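PDB 6PZ7: endoglucanase family 5 from Clostridium acetobutylicum ATCC 824, which probably hydrolyses internal beta-1,4 linkages of cellulose and related plant polysaccharides, as a broad-specificity endoglucanase of glycoside hydrolase family 5. Local coordinates for residues Ala242-Leu247 against Ala285-Ser290; Met230-Thr235 against Val309-Tyr314. All blocks are in the same frame, centred on the assembly; numbering follows the deposited sequence. Where two conformers were deposited one is given.

Contact 1 of 2, residues Ala242-Leu247 against Ala285-Ser290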
loop_
_atom_site.group_PDB
_atom_site.type_symbol
_atom_site.label_atom_id
_atom_site.label_comp_id
_atom_site.label_asym_id
_atom_site.label_seq_id
_atom_site.Cartn_x
_atom_site.Cartn_y
_atom_site.Cartn_z
ATOM N N ALA A 242 -24.969 4.516 -12.780
ATOM C CA ALA A 242 -24.643 3.119 -12.469
ATOM C C ALA A 242 -23.220 2.967 -11.960
ATOM O O ALA A 242 -22.954 2.211 -11.010
ATOM C CB ALA A 242 -24.843 2.231 -13.699
ATOM N N ASP A 243 -22.283 3.669 -12.583
ATOM C CA ASP A 243 -20.894 3.583 -12.155
ATOM C C ASP A 243 -20.715 4.144 -10.745
ATOM O O ASP A 243 -19.980 3.591 -9.920
ATOM C CB ASP A 243 -20.002 4.349 -13.143
ATOM C CG ASP A 243 -19.790 3.622 -14.443
ATOM O OD1 ASP A 243 -20.059 2.383 -14.506
ATOM O OD2 ASP A 243 -19.425 4.245 -15.455
ATOM N N LYS A 244 -21.379 5.254 -10.454
ATOM C CA LYS A 244 -21.328 5.823 -9.112
ATOM C C LYS A 244 -21.955 4.888 -8.089
ATOM O O LYS A 244 -21.399 4.680 -7.008
ATOM C CB LYS A 244 -22.027 7.186 -9.088
ATOM C CG LYS A 244 -21.289 8.269 -9.871
ATOM C CD LYS A 244 -22.078 9.566 -9.957
ATOM C CE LYS A 244 -21.156 10.748 -10.227
ATOM N NZ LYS A 244 -21.817 12.062 -9.961
ATOM N N ASP A 245 -23.093 4.296 -8.426
ATOM C CA ASP A 245 -23.747 3.385 -7.492
ATOM C C ASP A 245 -22.864 2.189 -7.153
ATOM O O ASP A 245 -22.797 1.774 -5.995
ATOM C CB ASP A 245 -25.035 2.868 -8.121
ATOM C CG ASP A 245 -26.178 3.828 -8.060
ATOM O OD1 ASP A 245 -26.080 4.940 -7.485
ATOM O OD2 ASP A 245 -27.217 3.468 -8.677
ATOM N N ALA A 246 -22.197 1.615 -8.145
ATOM C CA ALA A 246 -21.388 0.425 -7.873
ATOM C C ALA A 246 -20.202 0.776 -6.985
ATOM O O ALA A 246 -19.863 0.050 -6.028
ATOM C CB ALA A 246 -20.899 -0.183 -9.188
ATOM N N LEU A 247 -19.518 1.885 -7.281
ATOM C CA LEU A 247 -18.359 2.255 -6.487
ATOM C C LEU A 247 -18.760 2.672 -5.084
ATOM O O LEU A 247 -18.103 2.299 -4.105
ATOM C CB LEU A 247 -17.576 3.356 -7.211
ATOM C CG LEU A 247 -16.316 3.839 -6.491
ATOM C CD1 LEU A 247 -15.383 2.754 -6.104
ATOM C CD2 LEU A 247 -15.615 4.868 -7.352
ATOM N N ALA A 285 -11.646 9.158 -10.468
ATOM C CA ALA A 285 -10.820 9.532 -9.316
ATOM C C ALA A 285 -11.535 10.555 -8.456
ATOM O O ALA A 285 -11.484 10.485 -7.226
ATOM C CB ALA A 285 -9.471 10.074 -9.779
ATOM N N LYS A 286 -12.194 11.526 -9.084
ATOM C CA LYS A 286 -12.883 12.547 -8.303
ATOM C C LYS A 286 -13.918 11.914 -7.382
ATOM O O LYS A 286 -13.991 12.228 -6.186
ATOM C CB LYS A 286 -13.540 13.556 -9.236
ATOM C CG LYS A 286 -14.214 14.688 -8.492
ATOM C CD LYS A 286 -14.783 15.728 -9.474
ATOM C CE LYS A 286 -15.501 16.851 -8.730
ATOM N NZ LYS A 286 -15.699 18.055 -9.590
ATOM N N PHE A 287 -14.761 11.030 -7.934
ATOM C CA PHE A 287 -15.809 10.394 -7.144
ATOM C C PHE A 287 -15.209 9.454 -6.116
ATOM O O PHE A 287 -15.640 9.449 -4.955
ATOM C CB PHE A 287 -16.788 9.649 -8.043
ATOM C CG PHE A 287 -17.955 9.087 -7.301
ATOM C CD1 PHE A 287 -19.040 9.885 -6.975
ATOM C CD2 PHE A 287 -17.958 7.776 -6.873
ATOM C CE1 PHE A 287 -20.099 9.368 -6.257
ATOM C CE2 PHE A 287 -19.037 7.268 -6.152
ATOM C CZ PHE A 287 -20.086 8.060 -5.842
ATOM N N TYR A 288 -14.195 8.678 -6.496
ATOM C CA TYR A 288 -13.591 7.714 -5.585
ATOM C C TYR A 288 -13.019 8.425 -4.374
ATOM O O TYR A 288 -13.324 8.069 -3.233
ATOM C CB TYR A 288 -12.529 6.929 -6.365
ATOM C CG TYR A 288 -11.995 5.650 -5.774
ATOM C CD1 TYR A 288 -11.867 4.526 -6.571
ATOM C CD2 TYR A 288 -11.571 5.565 -4.459
ATOM C CE1 TYR A 288 -11.317 3.317 -6.070
ATOM C CE2 TYR A 288 -11.038 4.365 -3.933
ATOM C CZ TYR A 288 -10.928 3.264 -4.738
ATOM O OH TYR A 288 -10.374 2.121 -4.171
ATOM N N VAL A 289 -12.173 9.431 -4.592
ATOM C CA VAL A 289 -11.524 10.105 -3.478
ATOM C C VAL A 289 -12.551 10.833 -2.617
ATOM O O VAL A 289 -12.477 10.782 -1.380
ATOM C CB VAL A 289 -10.392 11.029 -3.975
ATOM C CG1 VAL A 289 -9.844 11.869 -2.840
ATOM C CG2 VAL A 289 -9.318 10.242 -4.676
ATOM N N SER A 290 -13.526 11.524 -3.233
ATOM C CA SER A 290 -14.472 12.295 -2.431
ATOM C C SER A 290 -15.411 11.380 -1.654
ATOM O O SER A 290 -15.686 11.635 -0.474
ATOM C CB SER A 290 -15.243 13.269 -3.310
ATOM O OG SER A 290 -16.027 12.598 -4.270
#
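Segments 242-247 and 285-290 run the same way at 30° to each other, their axes 10.7 Å apart where they come closest. They belong to helices 241-259 and 278-294, which follow strands six and seven of the (beta/alpha)8 barrel, so this is packing between neighbouring outer helices. F287 and L247 span the gap, F287 burying slightly more. Its CG stands anti to the backbone N (chi1 -174°), which carries the ring across to K244. There the aliphatic part of the lysine lies over one ring face in a CH-pi contact: CG of K244 sits 4.0 Å from the centroid of the F287 ring, 13° off its normal. CB of K244 is 3.9 Å from CZ of F287, and the extended chain keeps CE 4.0 Å from CD1 of F287, though K244 has a second conformer and its outer chain is less certain. W238 touches both side chains from the preceding loop. Deeper in, L247 points toward the other helix. Its CD2 meets the F287 ring edge in plane and lies against CB and CD1 of Y288, with L247 CD1 beside the same tyrosine ring; the L247 and Y288 side chains cross at about a right angle. The hydroxyl of Y288 is hydrogen-bonded to O of M222. The closest approach is by backbone: O of K244 lies 3.6 Å from CE2 of F287.

Contact 2 of 2, residues Met230-Thr235 against Val309-Tyr314; sequences MDPKGT and VGDDNY
Two loops beyond the C-terminal ends of the barrel strands meet here, each bent by a beta turn: type I from D231 to G234, type II from G310 to N313. No direct hydrogen bond joins them; one water does the bridging. It donates to O of M230 and to OD1 of D311, both at 2.7 Å, and accepts from N of D312, so three groups from the two loops hold it. Beside it, the P232 ring and the D311 side chain run alongside each other, with the proline CG 3.7 Å from OD1 of D311. CG of D311 is anti to its backbone N (chi1 -175°), which brings CB and OD1 against the proline ring, OD2 turned from it, while OD1 also takes the water. The hydroxyl of Y314 approaches the M230 chain: OH is 3.4 Å from CG of M230 and, in the conformer given, equally near its CE. Y223 touches both side chains, and W302 meets the Y314 ring edge to face.

Each turn is also braced from within. OD1 of D231 accepts N of K233 at 2.9 Å, from above the carboxylate plane, forming an Asx turn, and takes NZ of the same lysine in a salt bridge on its syn side. ND2 of N313 donates to O of G310 at 3.1 Å, from the same face as the N313 backbone N. G310, at phi 112° and psi -157°, takes a backbone conformation suited to glycine. Both turns lie in loops after strands 216-221 and 298-303, on the C-terminal side of the TIM barrel, where family 5 active sites lie.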
loop_
_atom_site.group_PDB
_atom_site.type_symbol
_atom_site.label_atom_id
_atom_site.label_comp_id
_atom_site.label_asym_id
_atom_site.label_seq_id
_atom_site.Cartn_x
_atom_site.Cartn_y
_atom_site.Cartn_z
ATOM N N MET A 230 -8.407 -1.687 -14.510
ATOM C CA MET A 230 -7.294 -2.616 -14.668
ATOM C C MET A 230 -7.247 -3.332 -16.002
ATOM O O MET A 230 -6.162 -3.608 -16.500
ATOM C CB MET A 230 -7.298 -3.705 -13.583
ATOM C CG MET A 230 -7.220 -3.257 -12.156
ATOM S SD MET A 230 -6.784 -4.603 -11.019
ATOM C CE MET A 230 -5.034 -4.451 -10.940
ATOM N N ASP A 231 -8.394 -3.695 -16.551
ATOM C CA ASP A 231 -8.433 -4.617 -17.686
ATOM C C ASP A 231 -8.150 -3.890 -18.990
ATOM O O ASP A 231 -8.948 -3.034 -19.394
ATOM C CB ASP A 231 -9.809 -5.296 -17.745
ATOM C CG ASP A 231 -9.880 -6.414 -18.764
ATOM O OD1 ASP A 231 -8.913 -6.616 -19.518
ATOM O OD2 ASP A 231 -10.946 -7.074 -18.797
ATOM N N PRO A 232 -7.044 -4.195 -19.676
ATOM C CA PRO A 232 -6.784 -3.504 -20.935
ATOM C C PRO A 232 -7.839 -3.773 -21.982
ATOM O O PRO A 232 -7.961 -2.980 -22.919
ATOM C CB PRO A 232 -5.410 -4.028 -21.378
ATOM C CG PRO A 232 -5.294 -5.334 -20.727
ATOM C CD PRO A 232 -6.012 -5.209 -19.394
ATOM N N LYS A 233 -8.604 -4.857 -21.842
ATOM C CA LYS A 233 -9.671 -5.201 -22.781
ATOM C C LYS A 233 -11.028 -4.659 -22.376
ATOM O O LYS A 233 -11.991 -4.815 -23.134
ATOM C CB LYS A 233 -9.790 -6.729 -22.873
ATOM C CG LYS A 233 -8.495 -7.449 -23.183
ATOM C CD LYS A 233 -8.683 -8.973 -23.206
ATOM C CE LYS A 233 -9.327 -9.513 -21.923
ATOM N NZ LYS A 233 -8.578 -9.145 -20.662
ATOM N N GLY A 234 -11.127 -4.008 -21.212
ATOM C CA GLY A 234 -12.372 -3.480 -20.727
ATOM C C GLY A 234 -12.671 -2.098 -21.257
ATOM O O GLY A 234 -11.851 -1.466 -21.920
ATOM N N THR A 235 -13.857 -1.613 -20.906
ATOM C CA THR A 235 -14.329 -0.304 -21.326
ATOM C C THR A 235 -13.336 0.796 -20.981
ATOM O O THR A 235 -12.609 0.738 -19.977
ATOM C CB THR A 235 -15.668 0.016 -20.655
ATOM O OG1 THR A 235 -16.167 1.266 -21.157
ATOM C CG2 THR A 235 -15.549 0.109 -19.146
ATOM N N VAL A 309 0.014 3.942 -23.460
ATOM C CA VAL A 309 -1.358 3.476 -23.546
ATOM C C VAL A 309 -1.435 1.969 -23.331
ATOM O O VAL A 309 -0.706 1.205 -23.981
ATOM C CB VAL A 309 -1.974 3.873 -24.905
ATOM C CG1 VAL A 309 -3.356 3.280 -25.041
ATOM C CG2 VAL A 309 -2.039 5.375 -25.029
ATOM N N GLY A 310 -2.327 1.539 -22.455
ATOM C CA GLY A 310 -2.709 0.141 -22.360
ATOM C C GLY A 310 -2.246 -0.522 -21.078
ATOM O O GLY A 310 -2.056 0.108 -20.040
ATOM N N ASP A 311 -2.137 -1.845 -21.149
ATOM C CA ASP A 311 -1.934 -2.697 -19.991
ATOM C C ASP A 311 -0.864 -2.156 -19.055
ATOM O O ASP A 311 0.264 -1.871 -19.470
ATOM C CB ASP A 311 -1.543 -4.094 -20.476
ATOM C CG ASP A 311 -1.428 -5.100 -19.354
ATOM O OD1 ASP A 311 -2.329 -5.170 -18.516
ATOM O OD2 ASP A 311 -0.413 -5.829 -19.312
ATOM N N ASP A 312 -1.229 -2.047 -17.790
ATOM C CA ASP A 312 -0.307 -1.781 -16.685
ATOM C C ASP A 312 0.274 -0.376 -16.694
ATOM O O ASP A 312 1.274 -0.125 -15.998
ATOM C CB ASP A 312 0.817 -2.845 -16.623
ATOM C CG ASP A 312 1.496 -2.918 -15.281
ATOM O OD1 ASP A 312 0.790 -2.873 -14.274
ATOM O OD2 ASP A 312 2.728 -3.008 -15.256
ATOM N N ASN A 313 -0.296 0.572 -17.429
ATOM C CA ASN A 313 0.261 1.931 -17.470
ATOM C C ASN A 313 -0.514 2.815 -16.496
ATOM O O ASN A 313 -1.452 3.514 -16.863
ATOM C CB ASN A 313 0.195 2.498 -18.884
ATOM C CG ASN A 313 1.267 1.927 -19.797
ATOM O OD1 ASN A 313 2.404 2.393 -19.789
ATOM N ND2 ASN A 313 0.886 0.963 -20.642
ATOM N N TYR A 314 -0.103 2.774 -15.217
ATOM C CA TYR A 314 -0.714 3.520 -14.125
ATOM C C TYR A 314 -0.003 4.833 -13.804
ATOM O O TYR A 314 -0.492 5.605 -12.943
ATOM C CB TYR A 314 -0.722 2.648 -12.835
ATOM C CG TYR A 314 -1.646 1.466 -12.882
ATOM C CD1 TYR A 314 -2.985 1.623 -12.608
ATOM C CD2 TYR A 314 -1.171 0.189 -13.145
ATOM C CE1 TYR A 314 -3.847 0.548 -12.631
ATOM C CE2 TYR A 314 -2.025 -0.910 -13.133
ATOM C CZ TYR A 314 -3.359 -0.696 -12.895
ATOM O OH TYR A 314 -4.280 -1.752 -12.888
HETATM O O HOH W 1 -3.435 -3.524 -16.668
#

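How the contacts relate
Contact 2 closes a long loop of chain that contains contact 1: helices 241-259 and 278-294, which pack in contact 1, both lie between 230-235 and 309-314. Contact 1 joins outer helices and contact 2 the loops after strands 216-221 and 298-303, on the C-terminal side, where the family 5 active site is expected; contact 1 is packing away from it. Their centres are 19 Å apart, each about 20 Å from the centre of the chain, and their nearest atoms stay about 7 Å apart without touching. The side chain of M230 lies about 4 Å from a bound 1,2-ethanediol, probably from the crystallisation liquor, which may mark a pocket there but is no evidence of a substrate site.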